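PA-I Galactophilic Lectin (Enterobacter cloacae, PDB 6YGQ) probably binds galactose-type sugars with the help of calcium, as a PA-IL-like lectin domain. Local coordinates at residues A[56-61]-A[66-71]. Numbering follows the deposited sequence.
Sequences GWARNG and ALTAPQ. With CA (calcium ion), chain E.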
ATOM      1  N   GLY A  56       0.124   6.262  -2.857  1.00 13.17           N
ATOM      2  CA  GLY A  56       0.024   7.333  -3.828  1.00 13.88           C
ATOM      3  C   GLY A  56      -0.247   6.815  -5.226  1.00 13.31           C
ATOM      4  O   GLY A  56      -0.201   5.620  -5.504  1.00 13.13           O
ATOM      5  N   TRP A  57      -0.538   7.765  -6.113  1.00 11.61           N
ATOM      6  CA  TRP A  57      -0.812   7.477  -7.514  1.00 12.59           C
ATOM      7  C   TRP A  57       0.224   8.171  -8.388  1.00 14.21           C
ATOM      8  O   TRP A  57       0.466   9.373  -8.237  1.00 14.84           O
ATOM      9  CB  TRP A  57      -2.211   7.945  -7.924  1.00 12.17           C
ATOM     10  CG  TRP A  57      -3.339   7.237  -7.233  1.00 12.92           C
ATOM     11  CD1 TRP A  57      -4.227   7.783  -6.353  1.00 14.55           C
ATOM     12  CD2 TRP A  57      -3.711   5.860  -7.375  1.00 13.04           C
ATOM     13  NE1 TRP A  57      -5.127   6.832  -5.935  1.00 14.53           N
ATOM     14  CE2 TRP A  57      -4.831   5.642  -6.548  1.00 13.89           C
ATOM     15  CE3 TRP A  57      -3.204   4.790  -8.121  1.00 13.17           C
ATOM     16  CZ2 TRP A  57      -5.453   4.399  -6.443  1.00 15.33           C
ATOM     17  CZ3 TRP A  57      -3.820   3.558  -8.014  1.00 14.42           C
ATOM     18  CH2 TRP A  57      -4.932   3.371  -7.181  1.00 15.27           C
ATOM     19  N   ALA A  58       0.815   7.417  -9.310  1.00 14.64           N
ATOM     20  CA  ALA A  58       1.763   7.966 -10.266  1.00 15.17           C
ATOM     21  C   ALA A  58       1.463   7.395 -11.641  1.00 17.45           C
ATOM     22  O   ALA A  58       1.094   6.223 -11.768  1.00 20.03           O
ATOM     23  CB  ALA A  58       3.210   7.649  -9.869  1.00 14.23           C
ATOM     24  N   ARG A  59       1.614   8.224 -12.666  1.00 15.84           N
ATOM     25  CA  ARG A  59       1.455   7.793 -14.048  1.00 17.61           C
ATOM     26  C   ARG A  59       2.828   7.545 -14.658  1.00 16.50           C
ATOM     27  O   ARG A  59       3.745   8.354 -14.479  1.00 16.70           O
ATOM     28  CB  ARG A  59       0.695   8.840 -14.864  1.00 21.51           C
ATOM     29  CG  ARG A  59      -0.746   9.044 -14.426  1.00 27.61           C
ATOM     30  CD  ARG A  59      -1.207  10.466 -14.710  1.00 36.26           C
ATOM     31  NE  ARG A  59      -1.441  10.691 -16.134  1.00 44.12           N
ATOM     32  CZ  ARG A  59      -1.265  11.855 -16.753  1.00 49.37           C
ATOM     33  NH1 ARG A  59      -0.846  12.920 -16.081  1.00 50.06           N
ATOM     34  NH2 ARG A  59      -1.508  11.954 -18.053  1.00 52.50           N
ATOM     35  N   ASN A  60       2.973   6.425 -15.364  1.00 18.62           N
ATOM     36  CA  ASN A  60       4.190   6.139 -16.111  1.00 18.87           C
ATOM     37  C   ASN A  60       4.062   6.523 -17.581  1.00 20.77           C
ATOM     38  O   ASN A  60       4.924   6.158 -18.388  1.00 22.55           O
ATOM     39  CB  ASN A  60       4.575   4.660 -15.973  1.00 20.06           C
ATOM     40  CG  ASN A  60       3.483   3.711 -16.434  1.00 24.34           C
ATOM     41  OD1 ASN A  60       2.496   4.121 -17.041  1.00 25.88           O
ATOM     42  ND2 ASN A  60       3.664   2.426 -16.144  1.00 27.27           N
ATOM     43  N   GLY A  61       3.016   7.259 -17.936  1.00 17.45           N
ATOM     44  CA  GLY A  61       2.817   7.713 -19.301  1.00 19.45           C
ATOM     45  C   GLY A  61       1.651   8.676 -19.346  1.00 19.00           C
ATOM     46  O   GLY A  61       1.010   8.957 -18.330  1.00 17.72           O
ATOM     47  N   ALA A  66      -2.142   4.527 -18.119  1.00 24.56           N
ATOM     48  CA  ALA A  66      -0.748   4.532 -17.674  1.00 22.18           C
ATOM     49  C   ALA A  66      -0.644   4.980 -16.214  1.00 21.36           C
ATOM     50  O   ALA A  66       0.044   5.942 -15.877  1.00 22.55           O
ATOM     51  CB  ALA A  66       0.086   5.424 -18.588  1.00 23.53           C
ATOM     52  N   LEU A  67      -1.334   4.246 -15.343  1.00 19.14           N
ATOM     53  CA  LEU A  67      -1.413   4.556 -13.924  1.00 16.92           C
ATOM     54  C   LEU A  67      -0.749   3.466 -13.092  1.00 16.11           C
ATOM     55  O   LEU A  67      -0.776   2.286 -13.453  1.00 17.05           O
ATOM     56  CB  LEU A  67      -2.868   4.700 -13.475  1.00 19.05           C
ATOM     57  CG  LEU A  67      -3.433   6.106 -13.287  1.00 23.13           C
ATOM     58  CD1 LEU A  67      -4.933   6.001 -13.057  1.00 25.18           C
ATOM     59  CD2 LEU A  67      -2.753   6.830 -12.139  1.00 22.93           C
ATOM     60  N   THR A  68      -0.173   3.870 -11.957  1.00 15.59           N
ATOM     61  CA  THR A  68       0.469   2.938 -11.041  1.00 14.52           C
ATOM     62  C   THR A  68       0.227   3.364  -9.597  1.00 13.30           C
ATOM     63  O   THR A  68       0.014   4.544  -9.310  1.00 13.53           O
ATOM     64  CB  THR A  68       1.993   2.850 -11.257  1.00 15.11           C
ATOM     65  OG1 THR A  68       2.627   4.009 -10.693  1.00 15.22           O
ATOM     66  CG2 THR A  68       2.336   2.752 -12.729  1.00 17.03           C
ATOM     67  N   ALA A  69       0.261   2.401  -8.696  1.00 12.74           N
ATOM     68  CA  ALA A  69       0.388   2.589  -7.260  1.00 12.10           C
ATOM     69  C   ALA A  69       1.744   2.040  -6.853  1.00 10.84           C
ATOM     70  O   ALA A  69       2.476   1.482  -7.680  1.00 11.79           O
ATOM     71  CB  ALA A  69      -0.747   1.867  -6.522  1.00 12.71           C
ATOM     72  N   PRO A  70       2.151   2.204  -5.586  1.00 12.01           N
ATOM     73  CA  PRO A  70       3.419   1.570  -5.170  1.00 12.37           C
ATOM     74  C   PRO A  70       3.480   0.099  -5.553  1.00 13.31           C
ATOM     75  O   PRO A  70       4.537  -0.397  -5.961  1.00 13.12           O
ATOM     76  CB  PRO A  70       3.437   1.784  -3.651  1.00 12.56           C
ATOM     77  CG  PRO A  70       2.652   3.061  -3.463  1.00 13.59           C
ATOM     78  CD  PRO A  70       1.553   3.006  -4.499  1.00 13.57           C
ATOM     79  N   GLN A  71       2.350  -0.600  -5.472  1.00 12.16           N
ATOM     80  CA  GLN A  71       2.252  -2.006  -5.849  1.00 12.37           C
ATOM     81  C   GLN A  71       2.300  -2.239  -7.365  1.00 12.94           C
ATOM     82  O   GLN A  71       2.040  -3.372  -7.783  1.00 14.23           O
ATOM     83  CB  GLN A  71       0.962  -2.599  -5.278  1.00 12.27           C
ATOM     84  CG  GLN A  71      -0.299  -1.855  -5.693  1.00 12.33           C
ATOM     85  CD  GLN A  71      -1.557  -2.466  -5.108  1.00 13.43           C
ATOM     86  OE1 GLN A  71      -1.536  -3.042  -4.019  1.00 13.66           O
ATOM     87  NE2 GLN A  71      -2.663  -2.348  -5.831  1.00 13.97           N
TER
HETATM   88 CA    CA E 201       7.206   6.729 -18.758  1.00 15.57          CA
HETATM   89  O   HOH W   1       6.688   6.406 -21.223  1.00 20.90           O
HETATM   90  O   HOH W   2       7.331   4.338 -19.389  1.00 17.64           O
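Ala-58 and Thr-68 form an antiparallel hydrogen-bonded pair: Ala-58 N reaches Thr-68 O at 3.0 Å, almost straight at hydrogen (174°), and Thr-68 N returns to Ala-58 O at 2.7 Å, less straight, with an N-H...O angle of 134°. Next to it, Arg-59 and Leu-67 make a non-hydrogen-bonded pair, CA to CA 4.3 Å. Beyond this a weak hydrogen bond from Asn-60 N to Ala-66 O follows. Ala-58 O also accepts from Thr-68 OG1 at 2.9 Å, the hydroxyl standing above the carbonyl plane. A chi1 of 76° sets OG1 between its own backbone N and carbonyl carbon, from where it reaches across to Ala-58 O, leaving CG2 to meet the Asn-60 side chain obliquely.

The two segments belong to a beta hairpin of strands 49-59 and 67-69, at the calcium-bearing end of the PA-IL-like domain. Asn-60 O binds the calcium ion at 2.4 Å, joined by Asp-120, Gln-124, Asp-127, Asn-128 and two waters, so the first arm runs from the paired strand straight into the metal site.

On the face of Arg-59 and Leu-67, the aliphatic part of Arg-59 packs by CG against Leu-67 CD2 at 3.8 Å, while its NH2 is hydrogen-bonded to Ser-62 O. The Trp-57 ring presents its CE3 edge to Thr-68 O (3.4 Å), near the ring plane, and its CZ3 touches Ala-69 CB. Pro-70 CD lies 3.3 Å from Gly-56 O, and Gly-56 N is hydrogen-bonded to Gln-71 OE1 of the second subunit; Trp-57 packs on that same glutamine.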